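Local coordinates for glutathione s-transferase I (Zea mays, PDB 1AXD), which catalyses the transfer of glutathione to electrophilic compounds, a reaction by which this maize enzyme detoxifies herbicides, at residues W97-V100 against E101-Y105; V131-N134 against L135-K139; F159-L162 against A163-N166; L172-F175 against A176-Y179. All coordinates share one frame; numbering follows the deposited sequence.

Contact 1 of 4, residues W97-V100 against E101-Y105; sequences WIEV and EANQY
Glu99 and Asn103, one helical turn apart, run alongside each other in the same direction, their carboxylate and amide planes turned 59° apart. On the adjoining side of the helix Val100 passes Gln104 at an angle, a fit whose closeness is not certain here. The two methyls of the valine serve different neighbours. A chi1 of 173° turns CG1 toward Gln104 on the following turn, whereas CG2 sits back over one face of the Trp97 indole, toward its rim and 4.2 Å above the ring plane. All of this belongs to helix 88-122, the long helix that opens the helical half of the glutathione S-transferase fold. Its backbone pattern begins regularly, with Glu101 N bonded to Trp97 O at 3.2 Å and Asn103 N to Glu99 O at 2.9 Å. It then widens into a pi-type turn in which Tyr105 N reaches Val100 O, an oxygen whose place is less certain. Phe51 of the second subunit packs on both Val100 and Gln104, and Glu66 of that subunit on Glu99. Glu101 sets CG opposite its own N (chi1 173°), which carries the carboxylate to Arg68 and Thr106; OE2 forms a salt bridge with the arginine and accepts from Thr106 OG1. The Tyr105 ring meets His167 edge-to-face, and its OH is hydrogen-bonded to Thr171 OG1.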
loop_
_atom_site.group_PDB
_atom_site.type_symbol
_atom_site.label_atom_id
_atom_site.label_comp_id
_atom_site.label_asym_id
_atom_site.label_seq_id
_atom_site.Cartn_x
_atom_site.Cartn_y
_atom_site.Cartn_z
ATOM N N TRP A 97 -4.371 5.919 -7.356
ATOM C CA TRP A 97 -5.337 6.244 -6.327
ATOM C C TRP A 97 -5.568 5.164 -5.321
ATOM O O TRP A 97 -6.033 5.457 -4.234
ATOM C CB TRP A 97 -6.620 6.814 -6.953
ATOM C CG TRP A 97 -6.362 8.171 -7.568
ATOM C CD1 TRP A 97 -5.883 8.427 -8.835
ATOM C CD2 TRP A 97 -6.401 9.440 -6.893
ATOM N NE1 TRP A 97 -5.599 9.771 -8.970
ATOM C CE2 TRP A 97 -5.902 10.414 -7.797
ATOM C CE3 TRP A 97 -6.788 9.846 -5.606
ATOM C CZ2 TRP A 97 -5.779 11.770 -7.450
ATOM C CZ3 TRP A 97 -6.664 11.203 -5.257
ATOM C CH2 TRP A 97 -6.161 12.144 -6.179
ATOM N N ILE A 98 -5.229 3.923 -5.653
ATOM C CA ILE A 98 -5.359 2.824 -4.697
ATOM C C ILE A 98 -4.267 3.068 -3.651
ATOM O O ILE A 98 -4.467 2.767 -2.492
ATOM C CB ILE A 98 -5.164 1.432 -5.388
ATOM C CG1 ILE A 98 -6.459 0.993 -6.069
ATOM C CG2 ILE A 98 -4.744 0.347 -4.370
ATOM C CD1 ILE A 98 -6.343 -0.328 -6.798
ATOM N N GLU A 99 -3.146 3.651 -4.062
ATOM C CA GLU A 99 -2.052 3.933 -3.146
ATOM C C GLU A 99 -2.326 5.150 -2.313
ATOM O O GLU A 99 -1.946 5.175 -1.156
ATOM C CB GLU A 99 -0.741 4.097 -3.915
ATOM C CG GLU A 99 -0.139 2.812 -4.463
ATOM C CD GLU A 99 0.253 1.838 -3.371
ATOM O OE1 GLU A 99 1.132 2.177 -2.552
ATOM O OE2 GLU A 99 -0.320 0.728 -3.333
ATOM N N VAL A 100 -2.975 6.158 -2.884
ATOM C CA VAL A 100 -3.304 7.376 -2.140
ATOM C C VAL A 100 -4.235 7.059 -0.981
ATOM O O VAL A 100 -4.032 7.581 0.102
ATOM C CB VAL A 100 -3.961 8.443 -3.045
ATOM C CG1 VAL A 100 -4.456 9.628 -2.196
ATOM C CG2 VAL A 100 -2.955 8.923 -4.117
ATOM N N GLU A 101 -5.246 6.219 -1.205
ATOM C CA GLU A 101 -6.182 5.831 -0.150
ATOM C C GLU A 101 -5.447 5.314 1.032
ATOM O O GLU A 101 -5.717 5.734 2.144
ATOM C CB GLU A 101 -7.112 4.732 -0.654
ATOM C CG GLU A 101 -8.008 4.127 0.412
ATOM C CD GLU A 101 -7.496 2.792 0.940
ATOM O OE1 GLU A 101 -7.192 1.887 0.122
ATOM O OE2 GLU A 101 -7.408 2.642 2.177
ATOM N N ALA A 102 -4.485 4.436 0.787
ATOM C CA ALA A 102 -3.720 3.809 1.848
ATOM C C ALA A 102 -2.735 4.684 2.488
ATOM O O ALA A 102 -2.673 4.721 3.691
ATOM C CB ALA A 102 -3.045 2.515 1.308
ATOM N N ASN A 103 -1.983 5.427 1.698
ATOM C CA ASN A 103 -0.929 6.289 2.219
ATOM C C ASN A 103 -1.286 7.710 2.500
ATOM O O ASN A 103 -0.437 8.451 2.975
ATOM C CB ASN A 103 0.242 6.261 1.238
ATOM C CG ASN A 103 0.604 4.857 0.811
ATOM O OD1 ASN A 103 0.839 4.606 -0.350
ATOM N ND2 ASN A 103 0.646 3.937 1.762
ATOM N N GLN A 104 -2.529 8.098 2.229
ATOM C CA GLN A 104 -2.961 9.474 2.427
ATOM C C GLN A 104 -4.232 9.603 3.196
ATOM O O GLN A 104 -4.222 10.125 4.295
ATOM C CB GLN A 104 -3.153 10.129 1.065
ATOM C CG GLN A 104 -2.666 11.530 0.982
ATOM C CD GLN A 104 -1.165 11.617 1.055
ATOM O OE1 GLN A 104 -0.460 10.893 0.368
ATOM N NE2 GLN A 104 -0.669 12.525 1.882
ATOM N N TYR A 105 -5.327 9.127 2.620
ATOM C CA TYR A 105 -6.651 9.229 3.224
ATOM C C TYR A 105 -6.786 8.449 4.476
ATOM O O TYR A 105 -6.910 9.037 5.542
ATOM C CB TYR A 105 -7.678 8.773 2.196
ATOM C CG TYR A 105 -9.126 8.996 2.539
ATOM C CD1 TYR A 105 -9.767 10.188 2.203
ATOM C CD2 TYR A 105 -9.881 7.983 3.115
ATOM C CE1 TYR A 105 -11.121 10.356 2.421
ATOM C CE2 TYR A 105 -11.235 8.142 3.341
ATOM C CZ TYR A 105 -11.852 9.326 2.992
ATOM O OH TYR A 105 -13.198 9.474 3.212
#

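Contact 2 of 4, residues V131-N134 against L135-K139; sequences VDEN and LEKLK
Glu133 and Lys137 form the charged pair of this helical turn, a salt bridge in which Lys137 NZ lies 3.1 Å from Glu133 OE2. The lysine uses the anti lone pair of that oxygen, on the side away from the other carboxylate oxygen. Both side chains run alongside each other and point the same way. Glu133 takes the less common first torsion that places CG between the backbone N and the carbonyl carbon (chi1 66°), and beyond it the chain is extended; Lys137 is extended from CG to NZ. Both residues are exposed, so the bridge runs along the outer surface of the helix, and the lysine methylenes pass obliquely across the Asn134 side chain on their way to it. The apolar part of the contact is on another face. There Val131 and Leu135 project together in one direction, and Val131 CG1 touches Leu135 CD1 at 3.9 Å. Backbone bonds join the turns in the usual alpha-helical way: Leu135 N to Val131 O at 3.0 Å, Lys137 N to Glu133 O at 3.2 Å and Leu138 N to Asn134 O at 2.9 Å. Glu136 N is held less firmly, dividing itself weakly between Asp132 O and Glu133 O. Within helix 128-151 the Val131 and Asn134 side chains face the neighbouring helix 88-122, Val131 against Gln115 and Val116 and Asn134 against Pro111 and Ile112, while Val131 and Leu135 also pack on Tyr179 from the loop that follows helix 168-174.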
loop_
_atom_site.group_PDB
_atom_site.type_symbol
_atom_site.label_atom_id
_atom_site.label_comp_id
_atom_site.label_asym_id
_atom_site.label_seq_id
_atom_site.Cartn_x
_atom_site.Cartn_y
_atom_site.Cartn_z
ATOM N N VAL A 131 -7.291 13.933 17.756
ATOM C CA VAL A 131 -8.314 14.210 16.757
ATOM C C VAL A 131 -8.070 15.503 16.033
ATOM O O VAL A 131 -8.122 15.515 14.822
ATOM C CB VAL A 131 -9.731 14.224 17.381
ATOM C CG1 VAL A 131 -10.783 14.695 16.345
ATOM C CG2 VAL A 131 -10.081 12.816 17.902
ATOM N N ASP A 132 -7.763 16.573 16.757
ATOM C CA ASP A 132 -7.526 17.880 16.146
ATOM C C ASP A 132 -6.411 17.939 15.136
ATOM O O ASP A 132 -6.607 18.517 14.077
ATOM C CB ASP A 132 -7.305 18.952 17.217
ATOM C CG ASP A 132 -8.586 19.332 17.955
ATOM O OD1 ASP A 132 -9.702 18.964 17.513
ATOM O OD2 ASP A 132 -8.472 20.027 18.985
ATOM N N GLU A 133 -5.257 17.351 15.433
ATOM C CA GLU A 133 -4.153 17.403 14.484
ATOM C C GLU A 133 -4.364 16.534 13.299
ATOM O O GLU A 133 -3.977 16.912 12.205
ATOM C CB GLU A 133 -2.811 17.102 15.153
ATOM C CG GLU A 133 -2.638 15.706 15.684
ATOM C CD GLU A 133 -1.222 15.467 16.170
ATOM O OE1 GLU A 133 -0.902 15.915 17.294
ATOM O OE2 GLU A 133 -0.431 14.846 15.421
ATOM N N ASN A 134 -4.990 15.382 13.480
ATOM C CA ASN A 134 -5.243 14.514 12.346
ATOM C C ASN A 134 -6.292 15.083 11.461
ATOM O O ASN A 134 -6.281 14.805 10.274
ATOM C CB ASN A 134 -5.597 13.113 12.809
ATOM C CG ASN A 134 -4.376 12.314 13.165
ATOM O OD1 ASN A 134 -4.161 11.969 14.310
ATOM N ND2 ASN A 134 -3.545 12.044 12.173
ATOM N N LEU A 135 -7.186 15.896 12.013
ATOM C CA LEU A 135 -8.225 16.532 11.208
ATOM C C LEU A 135 -7.577 17.515 10.301
ATOM O O LEU A 135 -8.105 17.786 9.239
ATOM C CB LEU A 135 -9.281 17.223 12.076
ATOM C CG LEU A 135 -10.519 16.398 12.453
ATOM C CD1 LEU A 135 -11.376 17.194 13.444
ATOM C CD2 LEU A 135 -11.349 16.034 11.201
ATOM N N GLU A 136 -6.433 18.056 10.700
ATOM C CA GLU A 136 -5.735 18.997 9.841
ATOM C C GLU A 136 -5.091 18.235 8.741
ATOM O O GLU A 136 -5.248 18.592 7.591
ATOM C CB GLU A 136 -4.704 19.803 10.626
ATOM C CG GLU A 136 -5.337 20.757 11.616
ATOM C CD GLU A 136 -4.669 22.119 11.640
ATOM O OE1 GLU A 136 -4.424 22.688 10.550
ATOM O OE2 GLU A 136 -4.403 22.629 12.752
ATOM N N LYS A 137 -4.425 17.143 9.078
ATOM C CA LYS A 137 -3.771 16.324 8.072
ATOM C C LYS A 137 -4.773 15.900 7.020
ATOM O O LYS A 137 -4.541 16.121 5.844
ATOM C CB LYS A 137 -3.098 15.118 8.744
ATOM C CG LYS A 137 -2.052 15.544 9.776
ATOM C CD LYS A 137 -1.412 14.369 10.514
ATOM C CE LYS A 137 -0.434 14.855 11.596
ATOM N NZ LYS A 137 -0.001 13.761 12.524
ATOM N N LEU A 138 -5.904 15.365 7.450
ATOM C CA LEU A 138 -6.961 14.918 6.547
ATOM C C LEU A 138 -7.485 16.062 5.709
ATOM O O LEU A 138 -7.762 15.875 4.531
ATOM C CB LEU A 138 -8.109 14.327 7.369
ATOM C CG LEU A 138 -9.338 13.803 6.641
ATOM C CD1 LEU A 138 -8.927 12.663 5.685
ATOM C CD2 LEU A 138 -10.358 13.307 7.686
ATOM N N LYS A 139 -7.600 17.236 6.321
ATOM C CA LYS A 139 -8.096 18.433 5.666
ATOM C C LYS A 139 -7.330 18.726 4.441
ATOM O O LYS A 139 -7.926 19.032 3.426
ATOM C CB LYS A 139 -7.984 19.605 6.628
ATOM C CG LYS A 139 -8.834 20.791 6.278
ATOM C CD LYS A 139 -8.688 21.875 7.334
ATOM C CE LYS A 139 -8.927 21.318 8.731
ATOM N NZ LYS A 139 -10.192 20.539 8.830
#

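Contact 3 of 4, residues F159-L162 against A163-N166; sequences FLSL and ADLN
Ala163 offers its N to Ser161 OG, a weak capping bond of 3.4 Å at the start of helix 162-165. The serine hydroxyl is turned to it by a chi1 of 63°, which sets OG between the backbone N and the carbonyl carbon. Asp164 returns the grip: its OD2 accepts from Ser161 N at 3.2 Å, met on the anti side and 21° out of the carboxylate plane, while Asp164 N bonds to Ser161 O. A water accepts from Ser161 OG and donates to both OD2 and Phe159 O, tying the incoming loop to the cap. The other carboxylate oxygen, OD1, accepts from Trp192 NE1 and Leu155 N. With an alanine at Asp164, the amide of Ser161 and the indole of Trp192 would probably be left without their acceptor and the buried cap would be weakened. Leu165 folds back so that CD1 meets Leu160 CD2 at 4.2 Å, and Asn166 N closes the turn on Leu162 O at 3.0 Å. Ser161 and Asp164 form a capping box, OD2 on Ser161 N and OG weakly on Ala163 N, and the Leu160-Leu165 pair flanking it is the hydrophobic staple, a combination familiar from the C-terminal domain of glutathione S-transferases.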
loop_
_atom_site.group_PDB
_atom_site.type_symbol
_atom_site.label_atom_id
_atom_site.label_comp_id
_atom_site.label_asym_id
_atom_site.label_seq_id
_atom_site.Cartn_x
_atom_site.Cartn_y
_atom_site.Cartn_z
ATOM N N PHE A 159 -14.594 6.904 -14.556
ATOM C CA PHE A 159 -15.183 5.582 -14.355
ATOM C C PHE A 159 -14.973 5.118 -12.932
ATOM O O PHE A 159 -14.049 5.593 -12.282
ATOM C CB PHE A 159 -14.508 4.597 -15.319
ATOM C CG PHE A 159 -13.009 4.738 -15.353
ATOM C CD1 PHE A 159 -12.216 4.125 -14.389
ATOM C CD2 PHE A 159 -12.400 5.552 -16.290
ATOM C CE1 PHE A 159 -10.839 4.334 -14.353
ATOM C CE2 PHE A 159 -11.028 5.763 -16.259
ATOM C CZ PHE A 159 -10.246 5.154 -15.288
ATOM N N LEU A 160 -15.840 4.240 -12.436
ATOM C CA LEU A 160 -15.689 3.705 -11.086
ATOM C C LEU A 160 -14.585 2.688 -11.169
ATOM O O LEU A 160 -14.450 2.041 -12.195
ATOM C CB LEU A 160 -16.974 3.015 -10.608
ATOM C CG LEU A 160 -17.006 2.420 -9.194
ATOM C CD1 LEU A 160 -17.197 3.523 -8.152
ATOM C CD2 LEU A 160 -18.169 1.432 -9.081
ATOM N N SER A 161 -13.802 2.555 -10.104
ATOM C CA SER A 161 -12.705 1.599 -10.060
ATOM C C SER A 161 -12.463 1.189 -8.631
ATOM O O SER A 161 -13.154 1.675 -7.734
ATOM C CB SER A 161 -11.447 2.238 -10.637
ATOM O OG SER A 161 -11.039 3.342 -9.842
ATOM N N LEU A 162 -11.477 0.319 -8.416
ATOM C CA LEU A 162 -11.121 -0.154 -7.079
ATOM C C LEU A 162 -10.657 0.974 -6.222
ATOM O O LEU A 162 -10.766 0.887 -5.010
ATOM C CB LEU A 162 -10.030 -1.217 -7.160
ATOM C CG LEU A 162 -10.449 -2.610 -6.727
ATOM C CD1 LEU A 162 -9.203 -3.475 -6.613
ATOM C CD2 LEU A 162 -11.138 -2.524 -5.373
ATOM N N ALA A 163 -10.161 2.042 -6.835
ATOM C CA ALA A 163 -9.700 3.201 -6.082
ATOM C C ALA A 163 -10.831 3.774 -5.286
ATOM O O ALA A 163 -10.623 4.137 -4.142
ATOM C CB ALA A 163 -9.094 4.256 -7.033
ATOM N N ASP A 164 -12.032 3.809 -5.864
ATOM C CA ASP A 164 -13.207 4.356 -5.192
ATOM C C ASP A 164 -13.755 3.488 -4.114
ATOM O O ASP A 164 -13.904 3.966 -3.007
ATOM C CB ASP A 164 -14.289 4.676 -6.208
ATOM C CG ASP A 164 -13.811 5.640 -7.254
ATOM O OD1 ASP A 164 -13.883 6.863 -7.019
ATOM O OD2 ASP A 164 -13.322 5.177 -8.304
ATOM N N LEU A 165 -14.030 2.217 -4.419
ATOM C CA LEU A 165 -14.573 1.258 -3.446
ATOM C C LEU A 165 -13.677 1.087 -2.250
ATOM O O LEU A 165 -14.173 0.879 -1.154
ATOM C CB LEU A 165 -14.784 -0.126 -4.078
ATOM C CG LEU A 165 -15.753 -0.443 -5.222
ATOM C CD1 LEU A 165 -16.962 0.500 -5.164
ATOM C CD2 LEU A 165 -15.056 -0.317 -6.558
ATOM N N ASN A 166 -12.366 1.181 -2.452
ATOM C CA ASN A 166 -11.404 1.014 -1.366
ATOM C C ASN A 166 -11.523 2.045 -0.256
ATOM O O ASN A 166 -10.896 1.880 0.779
ATOM C CB ASN A 166 -9.980 1.004 -1.930
ATOM C CG ASN A 166 -9.559 -0.361 -2.470
ATOM O OD1 ASN A 166 -10.375 -1.256 -2.620
ATOM N ND2 ASN A 166 -8.264 -0.516 -2.750
HETATM O O HOH W 1 -12.074 5.815 -10.425
#

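Contact 4 of 4, residues L172-F175 against A176-Y179; sequences LCLF and ATPY
Leu174 and Thr177 close a type I beta turn at the end of helix 168-174, where the chain leaves the helix for the loop toward helix 187-198. The carbonyl oxygen of Leu174 is gripped twice. Thr177 OG1 donates to it at 2.9 Å, lying in the carbonyl plane on a lone pair, and Thr177 N donates at 3.0 Å from well above that plane, so the two bonds approach the oxygen from different directions. This fork depends on the threonine's first torsion (chi1 75°), which holds OG1 between its own backbone N and carbonyl carbon. One residue earlier, Ala176 N donates to Cys173 O, three residues back, at 2.9 Å, again from above the carbonyl plane. The hydroxyl oxygen of Thr177 is also an acceptor, taking a weak bond of 3.3 Å from Tyr179 N in the manner of an ST turn. Were a valine to replace Thr177, Leu174 O would probably keep just the backbone half of its fork and Tyr179 N would be likely to lose its acceptor. Farther along, Pro178 O accepts from Ser181 OG, and the phenol OH of Tyr179 is hydrogen-bonded to Gln128 NE2. The apolar part of the contact is Leu174 against Tyr179, whose side chains cross at about a right angle, with Leu174 CD1 3.9 Å from Tyr179 CB.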
loop_
_atom_site.group_PDB
_atom_site.type_symbol
_atom_site.label_atom_id
_atom_site.label_comp_id
_atom_site.label_asym_id
_atom_site.label_seq_id
_atom_site.Cartn_x
_atom_site.Cartn_y
_atom_site.Cartn_z
ATOM N N LEU A 172 -17.476 4.979 5.772
ATOM C CA LEU A 172 -18.759 4.651 6.381
ATOM C C LEU A 172 -18.626 4.860 7.862
ATOM O O LEU A 172 -19.540 5.396 8.471
ATOM C CB LEU A 172 -19.152 3.201 6.099
ATOM C CG LEU A 172 -19.942 2.982 4.815
ATOM C CD1 LEU A 172 -20.253 1.485 4.619
ATOM C CD2 LEU A 172 -21.234 3.793 4.913
ATOM N N CYS A 173 -17.492 4.462 8.436
ATOM C CA CYS A 173 -17.262 4.639 9.861
ATOM C C CYS A 173 -17.241 6.085 10.183
ATOM O O CYS A 173 -17.890 6.493 11.126
ATOM C CB CYS A 173 -15.946 3.999 10.287
ATOM S SG CYS A 173 -16.013 2.222 10.445
ATOM N N LEU A 174 -16.509 6.874 9.406
ATOM C CA LEU A 174 -16.447 8.315 9.633
ATOM C C LEU A 174 -17.864 8.885 9.620
ATOM O O LEU A 174 -18.202 9.689 10.479
ATOM C CB LEU A 174 -15.602 8.981 8.540
ATOM C CG LEU A 174 -15.558 10.510 8.532
ATOM C CD1 LEU A 174 -14.846 11.015 9.801
ATOM C CD2 LEU A 174 -14.846 10.999 7.255
ATOM N N PHE A 175 -18.689 8.399 8.696
ATOM C CA PHE A 175 -20.064 8.856 8.546
ATOM C C PHE A 175 -20.975 8.478 9.690
ATOM O O PHE A 175 -22.124 8.879 9.686
ATOM C CB PHE A 175 -20.637 8.350 7.224
ATOM C CG PHE A 175 -21.440 9.373 6.492
ATOM C CD1 PHE A 175 -20.858 10.575 6.096
ATOM C CD2 PHE A 175 -22.785 9.151 6.212
ATOM C CE1 PHE A 175 -21.600 11.552 5.431
ATOM C CE2 PHE A 175 -23.546 10.120 5.546
ATOM C CZ PHE A 175 -22.948 11.325 5.154
ATOM N N ALA A 176 -20.504 7.678 10.637
ATOM C CA ALA A 176 -21.335 7.308 11.779
ATOM C C ALA A 176 -21.044 8.228 12.933
ATOM O O ALA A 176 -21.699 8.121 13.956
ATOM C CB ALA A 176 -21.094 5.840 12.172
ATOM N N THR A 177 -20.086 9.136 12.770
ATOM C CA THR A 177 -19.715 10.055 13.837
ATOM C C THR A 177 -20.014 11.484 13.474
ATOM O O THR A 177 -20.270 11.772 12.311
ATOM C CB THR A 177 -18.221 9.916 14.178
ATOM O OG1 THR A 177 -17.431 10.537 13.156
ATOM C CG2 THR A 177 -17.844 8.428 14.288
ATOM N N PRO A 178 -19.958 12.408 14.450
ATOM C CA PRO A 178 -20.238 13.819 14.167
ATOM C C PRO A 178 -19.235 14.465 13.237
ATOM O O PRO A 178 -19.487 15.561 12.770
ATOM C CB PRO A 178 -20.216 14.454 15.559
ATOM C CG PRO A 178 -19.243 13.607 16.298
ATOM C CD PRO A 178 -19.662 12.221 15.881
ATOM N N TYR A 179 -18.121 13.793 12.954
ATOM C CA TYR A 179 -17.109 14.348 12.064
ATOM C C TYR A 179 -17.408 14.187 10.590
ATOM O O TYR A 179 -16.569 14.525 9.770
ATOM C CB TYR A 179 -15.717 13.819 12.424
ATOM C CG TYR A 179 -15.231 14.385 13.736
ATOM C CD1 TYR A 179 -14.711 15.678 13.808
ATOM C CD2 TYR A 179 -15.381 13.671 14.922
ATOM C CE1 TYR A 179 -14.359 16.247 15.035
ATOM C CE2 TYR A 179 -15.032 14.236 16.155
ATOM C CZ TYR A 179 -14.525 15.521 16.198
ATOM O OH TYR A 179 -14.198 16.079 17.406
#

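Overall arrangement
The four contacts follow one another along the chain, all in the helical C-terminal part of the protein and none on the four-stranded sheet of the thioredoxin-like N-terminal domain. Contact 1, on helix 88-122, touches two others: contact 3 (centres about 12 Å apart), at the start of helix 162-165, and contact 2 (about 16 Å) on helix 128-151, which follows it. Contact 4, where helix 168-174 gives way to a loop, meets contact 2, with centres about 15 Å apart. Contacts 2 and 3 are the most distant pair, about 24 Å between centres. Helix 88-122 is thus the element shared by the packing within the domain and at the dimer interface.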